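Local coordinates for alpha-rhamnosidase (Dictyoglomus thermophilum, PDB 6I60), which probably hydrolyses terminal non-reducing alpha-L-rhamnose residues of alpha-L-rhamnosides and can be used to remove rhamnose from natural flavonoids, at residues A[495-500]-A[818-823]; A[368-373]-A[482-487]; A[60-65]-A[935-940]; A[886-891]-A[930-935]. All blocks are in the same frame, centred on the assembly; numbering follows the deposited sequence.

Interaction 1: A[495-500]-A[818-823]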
loop_
_atom_site.group_PDB
_atom_site.type_symbol
_atom_site.label_atom_id
_atom_site.label_comp_id
_atom_site.label_asym_id
_atom_site.label_seq_id
_atom_site.Cartn_x
_atom_site.Cartn_y
_atom_site.Cartn_z
ATOM N N THR A 495 -5.972 4.393 2.171
ATOM C CA THR A 495 -6.928 5.347 2.714
ATOM C C THR A 495 -6.476 6.785 2.470
ATOM O O THR A 495 -5.319 7.058 2.141
ATOM C CB THR A 495 -7.136 5.112 4.214
ATOM O OG1 THR A 495 -5.958 5.498 4.935
ATOM C CG2 THR A 495 -7.434 3.646 4.483
ATOM N N ASP A 496 -7.425 7.710 2.629
ATOM C CA ASP A 496 -7.121 9.128 2.467
ATOM C C ASP A 496 -6.537 9.714 3.748
ATOM O O ASP A 496 -5.512 10.402 3.714
ATOM C CB ASP A 496 -8.382 9.892 2.047
ATOM C CG ASP A 496 -9.547 9.683 3.004
ATOM O OD1 ASP A 496 -9.620 8.607 3.636
ATOM O OD2 ASP A 496 -10.391 10.596 3.128
ATOM N N CYS A 497 -7.173 9.444 4.879
ATOM C CA CYS A 497 -6.740 9.901 6.187
ATOM C C CYS A 497 -6.958 8.773 7.180
ATOM O O CYS A 497 -7.755 7.864 6.927
ATOM C CB CYS A 497 -7.507 11.151 6.635
ATOM S SG CYS A 497 -9.304 10.990 6.572
ATOM N N PRO A 498 -6.248 8.786 8.306
ATOM C CA PRO A 498 -6.406 7.694 9.270
ATOM C C PRO A 498 -6.928 8.131 10.631
ATOM O O PRO A 498 -6.919 7.333 11.573
ATOM C CB PRO A 498 -4.979 7.153 9.382
ATOM C CG PRO A 498 -4.094 8.399 9.134
ATOM C CD PRO A 498 -4.969 9.484 8.520
ATOM N N GLN A 499 -7.389 9.376 10.759
ATOM C CA GLN A 499 -7.678 9.935 12.073
ATOM C C GLN A 499 -9.148 10.246 12.322
ATOM O O GLN A 499 -9.587 10.174 13.472
ATOM C CB GLN A 499 -6.845 11.207 12.302
ATOM C CG GLN A 499 -7.423 12.478 11.693
ATOM C CD GLN A 499 -7.130 12.605 10.211
ATOM O OE1 GLN A 499 -5.974 12.577 9.787
ATOM N NE2 GLN A 499 -8.181 12.743 9.413
ATOM N N ARG A 500 -9.926 10.571 11.292
ATOM C CA ARG A 500 -11.292 11.030 11.492
ATOM C C ARG A 500 -12.295 9.941 11.103
ATOM O O ARG A 500 -11.938 8.778 10.878
ATOM C CB ARG A 500 -11.529 12.326 10.711
ATOM C CG ARG A 500 -11.457 12.184 9.200
ATOM C CD ARG A 500 -11.387 13.549 8.534
ATOM N NE ARG A 500 -11.451 13.465 7.077
ATOM C CZ ARG A 500 -11.019 14.418 6.258
ATOM N NH1 ARG A 500 -10.487 15.526 6.754
ATOM N NH2 ARG A 500 -11.114 14.266 4.945
ATOM N N HIS A 818 -4.517 16.399 8.909
ATOM C CA HIS A 818 -3.076 16.614 8.917
ATOM C C HIS A 818 -2.288 15.338 8.638
ATOM O O HIS A 818 -1.116 15.245 9.019
ATOM C CB HIS A 818 -2.643 17.217 10.253
ATOM C CG HIS A 818 -2.838 18.698 10.340
ATOM N ND1 HIS A 818 -1.836 19.559 10.734
ATOM C CD2 HIS A 818 -3.920 19.471 10.082
ATOM C CE1 HIS A 818 -2.293 20.799 10.715
ATOM N NE2 HIS A 818 -3.554 20.773 10.324
ATOM N N ASN A 819 -2.898 14.355 7.987
ATOM C CA ASN A 819 -2.203 13.121 7.639
ATOM C C ASN A 819 -2.794 12.558 6.347
ATOM O O ASN A 819 -3.324 11.451 6.295
ATOM C CB ASN A 819 -2.277 12.113 8.783
ATOM C CG ASN A 819 -1.206 11.039 8.683
ATOM O OD1 ASN A 819 -0.514 10.927 7.671
ATOM N ND2 ASN A 819 -1.067 10.242 9.736
ATOM N N HIS A 820 -2.699 13.330 5.272
ATOM C CA HIS A 820 -3.151 12.898 3.961
ATOM C C HIS A 820 -1.968 12.465 3.102
ATOM O O HIS A 820 -0.818 12.837 3.348
ATOM C CB HIS A 820 -3.933 14.009 3.258
ATOM C CG HIS A 820 -5.409 13.946 3.494
ATOM N ND1 HIS A 820 -5.955 13.866 4.758
ATOM C CD2 HIS A 820 -6.453 13.943 2.632
ATOM C CE1 HIS A 820 -7.273 13.824 4.661
ATOM N NE2 HIS A 820 -7.600 13.866 3.383
ATOM N N ILE A 821 -2.273 11.671 2.080
ATOM C CA ILE A 821 -1.254 11.084 1.217
ATOM C C ILE A 821 -1.402 11.498 -0.239
ATOM O O ILE A 821 -0.507 11.197 -1.046
ATOM C CB ILE A 821 -1.251 9.542 1.337
ATOM C CG1 ILE A 821 0.038 8.934 0.773
ATOM C CG2 ILE A 821 -2.486 8.949 0.671
ATOM C CD1 ILE A 821 1.293 9.687 1.155
ATOM N N MET A 822 -2.481 12.196 -0.608
ATOM C CA MET A 822 -2.703 12.525 -2.013
ATOM C C MET A 822 -1.604 13.431 -2.558
ATOM O O MET A 822 -1.197 13.295 -3.718
ATOM C CB MET A 822 -4.074 13.176 -2.189
ATOM C CG MET A 822 -4.459 14.130 -1.070
ATOM S SD MET A 822 -6.177 14.664 -1.192
ATOM C CE MET A 822 -6.095 16.271 -0.408
ATOM N N PHE A 823 -1.106 14.354 -1.737
ATOM C CA PHE A 823 -0.050 15.261 -2.171
ATOM C C PHE A 823 1.344 14.648 -2.075
ATOM O O PHE A 823 2.326 15.350 -2.342
ATOM C CB PHE A 823 -0.096 16.556 -1.352
ATOM C CG PHE A 823 -1.103 17.558 -1.852
ATOM C CD1 PHE A 823 -0.998 18.090 -3.127
ATOM C CD2 PHE A 823 -2.154 17.966 -1.045
ATOM C CE1 PHE A 823 -1.922 19.011 -3.588
ATOM C CE2 PHE A 823 -3.081 18.886 -1.502
ATOM C CZ PHE A 823 -2.963 19.410 -2.774
HETATM O O HOH W 1 -4.829 11.231 1.144
#
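His820 lays one face of its imidazole over the backbone carbonyl of Asp496, whose O sits 3.5 Å above the ring plane, over its centre. The same oxygen meets His820 CA in a nearly linear CA-H...O contact, 3.4 Å from CA to O. Cys497 comes up obliquely, its CB 3.3 Å from His820 CE1. Arg500 arrives at the edge of the imidazole, near its plane, with NH2 3.9 Å from His820 NE2. Its chain runs extended from CG to NE, which carries the guanidinium past Cys497 to the histidine; the two planes stand 63° apart, and CE1 lies over a guanidinium face. Salt bridges to Glu805 and Glu502 hold that group, while Ser817 OG bonds His820 ND1. Further along, Asn819 crosses Pro498 at about a right angle, with Asn819 ND2 3.6 Å from Pro498 CG. Water 1 joins the backbones, donating to Asp496 O and accepting from Ile821 N, each at 2.8 Å. Both loops belong to the six-hairpin glycosidase domain, and a triethylene glycol, probably from the crystallisation liquor, lies beside Asp496, consistent with a pocket here. The loops thus meet through buried polar groups without a direct hydrogen bond across, so their mutual placement rests on packing, one bridging water and partners from neighbouring loops.

Interaction 2: A[368-373]-A[482-487]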
loop_
_atom_site.group_PDB
_atom_site.type_symbol
_atom_site.label_atom_id
_atom_site.label_comp_id
_atom_site.label_asym_id
_atom_site.label_seq_id
_atom_site.Cartn_x
_atom_site.Cartn_y
_atom_site.Cartn_z
ATOM N N PHE A 368 4.309 12.271 21.251
ATOM C CA PHE A 368 5.177 11.257 20.672
ATOM C C PHE A 368 6.153 11.821 19.650
ATOM O O PHE A 368 7.010 11.077 19.160
ATOM C CB PHE A 368 4.336 10.154 20.024
ATOM C CG PHE A 368 3.819 9.138 20.998
ATOM C CD1 PHE A 368 4.654 8.156 21.502
ATOM C CD2 PHE A 368 2.499 9.167 21.414
ATOM C CE1 PHE A 368 4.181 7.218 22.399
ATOM C CE2 PHE A 368 2.020 8.231 22.311
ATOM C CZ PHE A 368 2.863 7.255 22.804
ATOM N N GLY A 369 6.047 13.108 19.318
ATOM C CA GLY A 369 6.935 13.731 18.360
ATOM C C GLY A 369 6.689 13.371 16.912
ATOM O O GLY A 369 7.453 13.812 16.045
ATOM N N GLN A 370 5.651 12.593 16.617
ATOM C CA GLN A 370 5.384 12.162 15.254
ATOM C C GLN A 370 3.918 11.775 15.144
ATOM O O GLN A 370 3.379 11.107 16.031
ATOM C CB GLN A 370 6.286 10.985 14.858
ATOM C CG GLN A 370 5.873 10.273 13.578
ATOM C CD GLN A 370 6.265 11.044 12.336
ATOM O OE1 GLN A 370 7.392 11.525 12.220
ATOM N NE2 GLN A 370 5.331 11.172 11.399
ATOM N N ASN A 371 3.279 12.213 14.061
ATOM C CA ASN A 371 1.906 11.828 13.760
ATOM C C ASN A 371 1.918 10.438 13.132
ATOM O O ASN A 371 2.333 10.271 11.980
ATOM C CB ASN A 371 1.266 12.853 12.828
ATOM C CG ASN A 371 -0.242 12.723 12.759
ATOM O OD1 ASN A 371 -0.810 11.698 13.136
ATOM N ND2 ASN A 371 -0.899 13.764 12.267
ATOM N N TYR A 372 1.468 9.437 13.888
ATOM C CA TYR A 372 1.463 8.062 13.401
ATOM C C TYR A 372 0.085 7.438 13.570
ATOM O O TYR A 372 -0.887 8.139 13.868
ATOM C CB TYR A 372 2.525 7.227 14.124
ATOM C CG TYR A 372 2.259 7.001 15.597
ATOM C CD1 TYR A 372 2.329 8.051 16.507
ATOM C CD2 TYR A 372 1.951 5.736 16.080
ATOM C CE1 TYR A 372 2.090 7.849 17.854
ATOM C CE2 TYR A 372 1.712 5.522 17.427
ATOM C CZ TYR A 372 1.783 6.582 18.309
ATOM O OH TYR A 372 1.548 6.376 19.649
ATOM N N THR A 373 -0.013 6.123 13.380
ATOM C CA THR A 373 -1.287 5.424 13.438
ATOM C C THR A 373 -1.176 4.197 14.329
ATOM O O THR A 373 -0.112 3.581 14.443
ATOM C CB THR A 373 -1.763 4.995 12.048
ATOM O OG1 THR A 373 -0.691 4.352 11.348
ATOM C CG2 THR A 373 -2.217 6.198 11.264
ATOM N N ILE A 482 6.474 11.957 4.067
ATOM C CA ILE A 482 5.675 11.155 3.145
ATOM C C ILE A 482 5.743 9.679 3.524
ATOM O O ILE A 482 4.754 8.945 3.395
ATOM C CB ILE A 482 6.133 11.405 1.695
ATOM C CG1 ILE A 482 5.719 12.811 1.247
ATOM C CG2 ILE A 482 5.561 10.364 0.750
ATOM C CD1 ILE A 482 6.289 13.229 -0.089
ATOM N N ILE A 483 6.899 9.224 4.015
ATOM C CA ILE A 483 7.053 7.819 4.390
ATOM C C ILE A 483 6.102 7.464 5.526
ATOM O O ILE A 483 5.431 6.424 5.499
ATOM C CB ILE A 483 8.517 7.520 4.763
ATOM C CG1 ILE A 483 9.377 7.416 3.502
ATOM C CG2 ILE A 483 8.613 6.241 5.591
ATOM C CD1 ILE A 483 10.731 6.776 3.733
ATOM N N TRP A 484 6.026 8.327 6.545
ATOM C CA TRP A 484 5.097 8.090 7.645
ATOM C C TRP A 484 3.652 8.282 7.211
ATOM O O TRP A 484 2.759 7.592 7.715
ATOM C CB TRP A 484 5.418 9.015 8.817
ATOM C CG TRP A 484 6.573 8.555 9.645
ATOM C CD1 TRP A 484 7.895 8.795 9.411
ATOM C CD2 TRP A 484 6.512 7.771 10.842
ATOM N NE1 TRP A 484 8.661 8.209 10.387
ATOM C CE2 TRP A 484 7.837 7.574 11.279
ATOM C CE3 TRP A 484 5.467 7.214 11.587
ATOM C CZ2 TRP A 484 8.145 6.848 12.427
ATOM C CZ3 TRP A 484 5.775 6.493 12.725
ATOM C CH2 TRP A 484 7.103 6.316 13.135
ATOM N N GLY A 485 3.402 9.206 6.282
ATOM C CA GLY A 485 2.039 9.438 5.836
ATOM C C GLY A 485 1.490 8.292 5.009
ATOM O O GLY A 485 0.317 7.928 5.137
ATOM N N GLN A 486 2.326 7.709 4.147
ATOM C CA GLN A 486 1.883 6.579 3.337
ATOM C C GLN A 486 1.584 5.368 4.212
ATOM O O GLN A 486 0.530 4.735 4.074
ATOM C CB GLN A 486 2.939 6.241 2.283
ATOM C CG GLN A 486 2.566 5.074 1.383
ATOM C CD GLN A 486 1.330 5.354 0.551
ATOM O OE1 GLN A 486 1.408 5.976 -0.508
ATOM N NE2 GLN A 486 0.177 4.894 1.030
ATOM N N LEU A 487 2.503 5.035 5.123
ATOM C CA LEU A 487 2.271 3.922 6.037
ATOM C C LEU A 487 1.052 4.177 6.913
ATOM O O LEU A 487 0.290 3.251 7.216
ATOM C CB LEU A 487 3.512 3.685 6.897
ATOM C CG LEU A 487 4.759 3.214 6.150
ATOM C CD1 LEU A 487 5.828 2.727 7.118
ATOM C CD2 LEU A 487 4.388 2.125 5.158
#
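Gln370 swings its CG anti to the backbone N (chi1 167°) and then bends at chi2 (77°), a path that brings the terminal amide flat over the indole of Trp484. Trp484 has its own CG anti to its carbonyl carbon, which points the indole toward strand 371-373. Amide and ring planes are only 16° apart, so the two groups stack, with Gln370 CD 3.6 Å above the ring and offset toward its rim. The aliphatic part joins in: CG of Gln370 sits over the six-membered ring, 3.7 Å from its centroid, in a CH-pi contact. NE2 lies at the other end of the overlap, 3.4 Å from Trp484 CB. The amide is held in that pose by a nearly straight bond from NE2 to Asn371 O (3.2 Å), which it approaches from above the carbonyl plane, and by another bond to Thr801 O. Here the short strand 371-373 of the concanavalin-like domain leans on helix 473-488 of the six-hairpin domain, whose family fold is an (alpha/alpha)6 barrel, so the stack belongs to an interdomain seam. Tyr372 CB touches the six-membered ring of the indole obliquely, 3.6 Å from Trp484 CZ3, while the tyrosine ring turns away to meet Phe436. His480, one turn earlier on the helix, brings its ring against Trp484 and also touches Gln370.

Interaction 3: A[60-65]-A[935-940]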
loop_
_atom_site.group_PDB
_atom_site.type_symbol
_atom_site.label_atom_id
_atom_site.label_comp_id
_atom_site.label_asym_id
_atom_site.label_seq_id
_atom_site.Cartn_x
_atom_site.Cartn_y
_atom_site.Cartn_z
ATOM N N LEU A 60 28.929 -14.112 -10.905
ATOM C CA LEU A 60 30.279 -13.630 -10.631
ATOM C C LEU A 60 30.699 -12.563 -11.633
ATOM O O LEU A 60 31.383 -11.599 -11.271
ATOM C CB LEU A 60 31.270 -14.793 -10.656
ATOM C CG LEU A 60 31.156 -15.840 -9.549
ATOM C CD1 LEU A 60 31.996 -17.064 -9.891
ATOM C CD2 LEU A 60 31.571 -15.249 -8.210
ATOM N N GLU A 61 30.302 -12.717 -12.893
ATOM C CA GLU A 61 30.729 -11.823 -13.956
ATOM C C GLU A 61 29.735 -10.681 -14.146
ATOM O O GLU A 61 28.605 -10.709 -13.655
ATOM C CB GLU A 61 30.897 -12.591 -15.267
ATOM C CG GLU A 61 31.525 -13.964 -15.114
ATOM C CD GLU A 61 31.409 -14.793 -16.376
ATOM O OE1 GLU A 61 30.986 -14.237 -17.413
ATOM O OE2 GLU A 61 31.739 -15.998 -16.333
ATOM N N LYS A 62 30.179 -9.664 -14.878
ATOM C CA LYS A 62 29.337 -8.543 -15.259
ATOM C C LYS A 62 28.654 -8.829 -16.596
ATOM O O LYS A 62 28.977 -9.791 -17.295
ATOM C CB LYS A 62 30.161 -7.259 -15.343
ATOM C CG LYS A 62 30.648 -6.737 -14.003
ATOM C CD LYS A 62 31.289 -5.363 -14.150
ATOM C CE LYS A 62 31.746 -4.813 -12.807
ATOM N NZ LYS A 62 32.740 -3.719 -12.975
ATOM N N ASN A 63 27.691 -7.970 -16.944
ATOM C CA ASN A 63 26.958 -8.064 -18.209
ATOM C C ASN A 63 26.303 -9.432 -18.382
ATOM O O ASN A 63 26.320 -10.018 -19.465
ATOM C CB ASN A 63 27.866 -7.749 -19.401
ATOM C CG ASN A 63 28.550 -6.410 -19.269
ATOM O OD1 ASN A 63 27.898 -5.367 -19.265
ATOM N ND2 ASN A 63 29.873 -6.431 -19.160
ATOM N N GLU A 64 25.722 -9.948 -17.307
ATOM C CA GLU A 64 25.062 -11.241 -17.332
ATOM C C GLU A 64 23.551 -11.055 -17.336
ATOM O O GLU A 64 23.024 -10.085 -16.781
ATOM C CB GLU A 64 25.490 -12.101 -16.140
ATOM C CG GLU A 64 26.781 -12.869 -16.366
ATOM C CD GLU A 64 26.650 -13.931 -17.441
ATOM O OE1 GLU A 64 25.506 -14.274 -17.807
ATOM O OE2 GLU A 64 27.693 -14.429 -17.918
ATOM N N LYS A 65 22.859 -11.992 -17.981
ATOM C CA LYS A 65 21.412 -11.929 -18.125
ATOM C C LYS A 65 20.879 -13.341 -18.320
ATOM O O LYS A 65 21.507 -14.156 -19.000
ATOM C CB LYS A 65 21.017 -11.015 -19.296
ATOM C CG LYS A 65 19.958 -11.576 -20.228
ATOM C CD LYS A 65 19.452 -10.507 -21.189
ATOM C CE LYS A 65 18.955 -11.118 -22.490
ATOM N NZ LYS A 65 18.396 -10.088 -23.411
ATOM N N GLY A 935 26.307 -5.239 -12.661
ATOM C CA GLY A 935 27.498 -4.952 -11.888
ATOM C C GLY A 935 27.491 -3.540 -11.342
ATOM O O GLY A 935 26.549 -2.771 -11.528
ATOM N N SER A 936 28.577 -3.205 -10.651
ATOM C CA SER A 936 28.773 -1.885 -10.069
ATOM C C SER A 936 29.826 -1.122 -10.860
ATOM O O SER A 936 30.864 -1.680 -11.231
ATOM C CB SER A 936 29.196 -1.988 -8.600
ATOM O OG SER A 936 28.384 -2.915 -7.902
ATOM N N TYR A 937 29.558 0.158 -11.113
ATOM C CA TYR A 937 30.446 0.987 -11.914
ATOM C C TYR A 937 30.602 2.353 -11.263
ATOM O O TYR A 937 29.681 2.862 -10.617
ATOM C CB TYR A 937 29.923 1.156 -13.347
ATOM C CG TYR A 937 29.638 -0.144 -14.064
ATOM C CD1 TYR A 937 28.387 -0.741 -13.989
ATOM C CD2 TYR A 937 30.618 -0.771 -14.821
ATOM C CE1 TYR A 937 28.122 -1.926 -14.642
ATOM C CE2 TYR A 937 30.361 -1.957 -15.478
ATOM C CZ TYR A 937 29.111 -2.530 -15.386
ATOM O OH TYR A 937 28.847 -3.711 -16.039
ATOM N N ASN A 938 31.783 2.943 -11.448
ATOM C CA ASN A 938 32.102 4.275 -10.949
ATOM C C ASN A 938 32.524 5.144 -12.125
ATOM O O ASN A 938 33.484 4.816 -12.830
ATOM C CB ASN A 938 33.212 4.220 -9.896
ATOM C CG ASN A 938 32.800 3.452 -8.655
ATOM O OD1 ASN A 938 32.702 2.227 -8.676
ATOM N ND2 ASN A 938 32.559 4.173 -7.566
ATOM N N PHE A 939 31.811 6.248 -12.332
ATOM C CA PHE A 939 32.086 7.173 -13.420
ATOM C C PHE A 939 32.550 8.511 -12.859
ATOM O O PHE A 939 32.051 8.970 -11.827
ATOM C CB PHE A 939 30.847 7.362 -14.300
ATOM C CG PHE A 939 30.334 6.083 -14.898
ATOM C CD1 PHE A 939 29.254 5.422 -14.333
ATOM C CD2 PHE A 939 30.937 5.535 -16.019
ATOM C CE1 PHE A 939 28.781 4.241 -14.877
ATOM C CE2 PHE A 939 30.468 4.354 -16.569
ATOM C CZ PHE A 939 29.389 3.706 -15.998
ATOM N N TYR A 940 33.505 9.134 -13.547
ATOM C CA TYR A 940 34.156 10.350 -13.066
ATOM C C TYR A 940 34.222 11.368 -14.196
ATOM O O TYR A 940 35.040 11.226 -15.109
ATOM C CB TYR A 940 35.563 10.049 -12.554
ATOM C CG TYR A 940 35.616 9.149 -11.346
ATOM C CD1 TYR A 940 35.857 7.788 -11.483
ATOM C CD2 TYR A 940 35.447 9.661 -10.068
ATOM C CE1 TYR A 940 35.916 6.960 -10.378
ATOM C CE2 TYR A 940 35.505 8.844 -8.961
ATOM C CZ TYR A 940 35.740 7.495 -9.121
ATOM O OH TYR A 940 35.799 6.677 -8.017
#
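Gly935 opens the strand against the side chain of Lys62, whose CG lies 4.2 Å from the glycine CA. The glycine's backbone turn (phi 127°) would press a CB against the carbonyl of the preceding residue, which by itself favours a residue without a side chain. Ser936 comes next and offers its backbone carbonyl: Lys62 NZ makes a weak hydrogen bond to Ser936 O at 3.3 Å. The serine hydroxyl takes no part in that weak bond and pairs instead with Ser887 OG on the adjacent strand. Tyr937 follows, its ring running past the lysine chain in the opposite sense. Because Lys62 stays extended beyond CG, its methylenes lie along the phenol, with CD 3.5 Å from Tyr937 OH and 3.8 Å from CE2. Asn63 then approaches from beyond the phenol end, its OD1 3.7 Å from Tyr937 OH. A backbone hydrogen bond between Asn63 and Ser934 strengthens the join, by which a loop of the N-terminal immunoglobulin-like domain rests on strand 935-941 near the C terminus. Across these segments the chemistry is mostly aliphatic packing against a phenol plus one weak bond from an ammonium to a carbonyl, and the exposed lysine chain may be partly placed by crystal packing.

Interaction 4: A[886-891]-A[930-935]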
loop_
_atom_site.group_PDB
_atom_site.type_symbol
_atom_site.label_atom_id
_atom_site.label_comp_id
_atom_site.label_asym_id
_atom_site.label_seq_id
_atom_site.Cartn_x
_atom_site.Cartn_y
_atom_site.Cartn_z
ATOM N N ILE A 886 26.849 3.520 -9.815
ATOM C CA ILE A 886 25.589 2.832 -10.057
ATOM C C ILE A 886 25.777 1.342 -9.804
ATOM O O ILE A 886 26.896 0.822 -9.777
ATOM C CB ILE A 886 25.053 3.073 -11.484
ATOM C CG1 ILE A 886 25.950 2.383 -12.513
ATOM C CG2 ILE A 886 24.945 4.563 -11.770
ATOM C CD1 ILE A 886 25.278 2.153 -13.851
ATOM N N SER A 887 24.653 0.657 -9.611
ATOM C CA SER A 887 24.641 -0.787 -9.413
ATOM C C SER A 887 23.476 -1.371 -10.194
ATOM O O SER A 887 22.327 -0.964 -9.996
ATOM C CB SER A 887 24.532 -1.141 -7.928
ATOM O OG SER A 887 25.797 -1.042 -7.295
ATOM N N VAL A 888 23.774 -2.315 -11.083
ATOM C CA VAL A 888 22.776 -2.965 -11.920
ATOM C C VAL A 888 22.770 -4.452 -11.564
ATOM O O VAL A 888 23.825 -5.082 -11.603
ATOM C CB VAL A 888 23.049 -2.779 -13.421
ATOM C CG1 VAL A 888 21.868 -3.273 -14.246
ATOM C CG2 VAL A 888 23.354 -1.318 -13.725
ATOM N N PRO A 889 21.626 -5.036 -11.226
ATOM C CA PRO A 889 21.584 -6.472 -10.931
ATOM C C PRO A 889 21.615 -7.293 -12.213
ATOM O O PRO A 889 21.509 -6.777 -13.326
ATOM C CB PRO A 889 20.252 -6.633 -10.194
ATOM C CG PRO A 889 19.384 -5.568 -10.781
ATOM C CD PRO A 889 20.291 -4.412 -11.154
ATOM N N VAL A 890 21.765 -8.605 -12.032
ATOM C CA VAL A 890 21.819 -9.517 -13.169
ATOM C C VAL A 890 20.442 -9.601 -13.835
ATOM O O VAL A 890 19.399 -9.477 -13.177
ATOM C CB VAL A 890 22.314 -10.906 -12.724
ATOM C CG1 VAL A 890 22.778 -11.722 -13.911
ATOM C CG2 VAL A 890 23.455 -10.778 -11.718
ATOM N N ASN A 891 20.446 -9.810 -15.158
ATOM C CA ASN A 891 19.240 -9.796 -15.999
ATOM C C ASN A 891 18.659 -8.386 -16.110
ATOM O O ASN A 891 17.443 -8.200 -16.158
ATOM C CB ASN A 891 18.174 -10.780 -15.506
ATOM C CG ASN A 891 17.296 -11.292 -16.626
ATOM O OD1 ASN A 891 17.792 -11.837 -17.613
ATOM N ND2 ASN A 891 15.987 -11.122 -16.483
ATOM N N ILE A 930 26.098 6.277 -21.557
ATOM C CA ILE A 930 26.900 5.082 -21.326
ATOM C C ILE A 930 25.948 3.917 -21.100
ATOM O O ILE A 930 25.007 4.024 -20.306
ATOM C CB ILE A 930 27.848 5.248 -20.121
ATOM C CG1 ILE A 930 28.747 6.473 -20.308
ATOM C CG2 ILE A 930 28.690 3.997 -19.927
ATOM C CD1 ILE A 930 29.342 6.994 -19.017
ATOM N N ARG A 931 26.185 2.814 -21.803
ATOM C CA ARG A 931 25.363 1.615 -21.701
ATOM C C ARG A 931 26.182 0.517 -21.040
ATOM O O ARG A 931 27.254 0.156 -21.537
ATOM C CB ARG A 931 24.869 1.170 -23.078
ATOM C CG ARG A 931 23.725 2.009 -23.615
ATOM C CD ARG A 931 23.565 1.837 -25.115
ATOM N NE ARG A 931 23.182 3.086 -25.769
ATOM C CZ ARG A 931 21.961 3.610 -25.727
ATOM N NH1 ARG A 931 20.992 2.995 -25.060
ATOM N NH2 ARG A 931 21.706 4.751 -26.354
ATOM N N VAL A 932 25.680 -0.007 -19.922
ATOM C CA VAL A 932 26.362 -1.041 -19.157
ATOM C C VAL A 932 25.385 -2.177 -18.877
ATOM O O VAL A 932 24.177 -2.056 -19.083
ATOM C CB VAL A 932 26.957 -0.502 -17.836
ATOM C CG1 VAL A 932 27.892 0.671 -18.103
ATOM C CG2 VAL A 932 25.847 -0.103 -16.868
ATOM N N GLY A 933 25.934 -3.293 -18.403
ATOM C CA GLY A 933 25.125 -4.417 -17.976
ATOM C C GLY A 933 25.102 -4.555 -16.469
ATOM O O GLY A 933 25.161 -3.552 -15.752
ATOM N N SER A 934 25.027 -5.787 -15.974
ATOM C CA SER A 934 24.987 -6.012 -14.535
ATOM C C SER A 934 26.344 -5.716 -13.902
ATOM O O SER A 934 27.397 -5.903 -14.517
ATOM C CB SER A 934 24.565 -7.451 -14.230
ATOM O OG SER A 934 25.556 -8.385 -14.625
ATOM N N GLY A 935 26.307 -5.239 -12.661
ATOM C CA GLY A 935 27.498 -4.952 -11.888
ATOM C C GLY A 935 27.491 -3.540 -11.342
ATOM O O GLY A 935 26.549 -2.771 -11.528
#
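The flat groups that meet here are the backbone peptides of Val888 and Gly935, set as an antiparallel hydrogen-bonded pair. Val888 N donates to Gly935 O at 2.8 Å, and Gly935 N returns a bond to Val888 O at 2.7 Å. On the side of the Val888 side chain, Gly933 O comes 3.2 Å from Val888 CB, with both methyls flanking it. Ser934 tucks its CB against Pro889 O (3.3 Å) and beside Val890 CA (3.6 Å). Its OG accepts a hydrogen bond from Glu64 N of the N-terminal domain. On the apolar side, Ile886 and Val932 reach toward each other tip to tip, CD1 to CG2 at 3.8 Å, and Val888 CG2 sits next to the same Val932 methyl. The arrangement suits a beta-sandwich: strand 927-932 belongs to one sheet, strand 935-941 to the other, and Gly933 and Ser934 carry the chain across between them. Phe849 of the first sheet also packs on Ile886 and Val888. Two backbone bonds fix where the new strand begins beside strand 882-888, while methyls of Ile886, Val888 and Val932 make the apolar contact between the sheets.

In the fold
Interactions 1 and 2 lie in the interior with centres 10 Å apart, and they touch, Pro498 CB meeting Thr373 CG2 at 3.5 Å; loop, strand and barrel helix form one connected region there. Interactions 3 and 4 sit some 35 to 42 Å away, centre to centre, where the C-terminal strands meet a loop of the N-terminal domain. They share Gly935 and the strand it begins: interaction 4 is partly buried and pairs that strand within the C-terminal sandwich, whereas interaction 3 is a surface contact. Chemistry follows place. An amide-indole stack serves interaction 2, a carbonyl over an imidazole and a bridging water interaction 1, backbone pairing and methyl packing the sandwich, and a long lysine chain the surface.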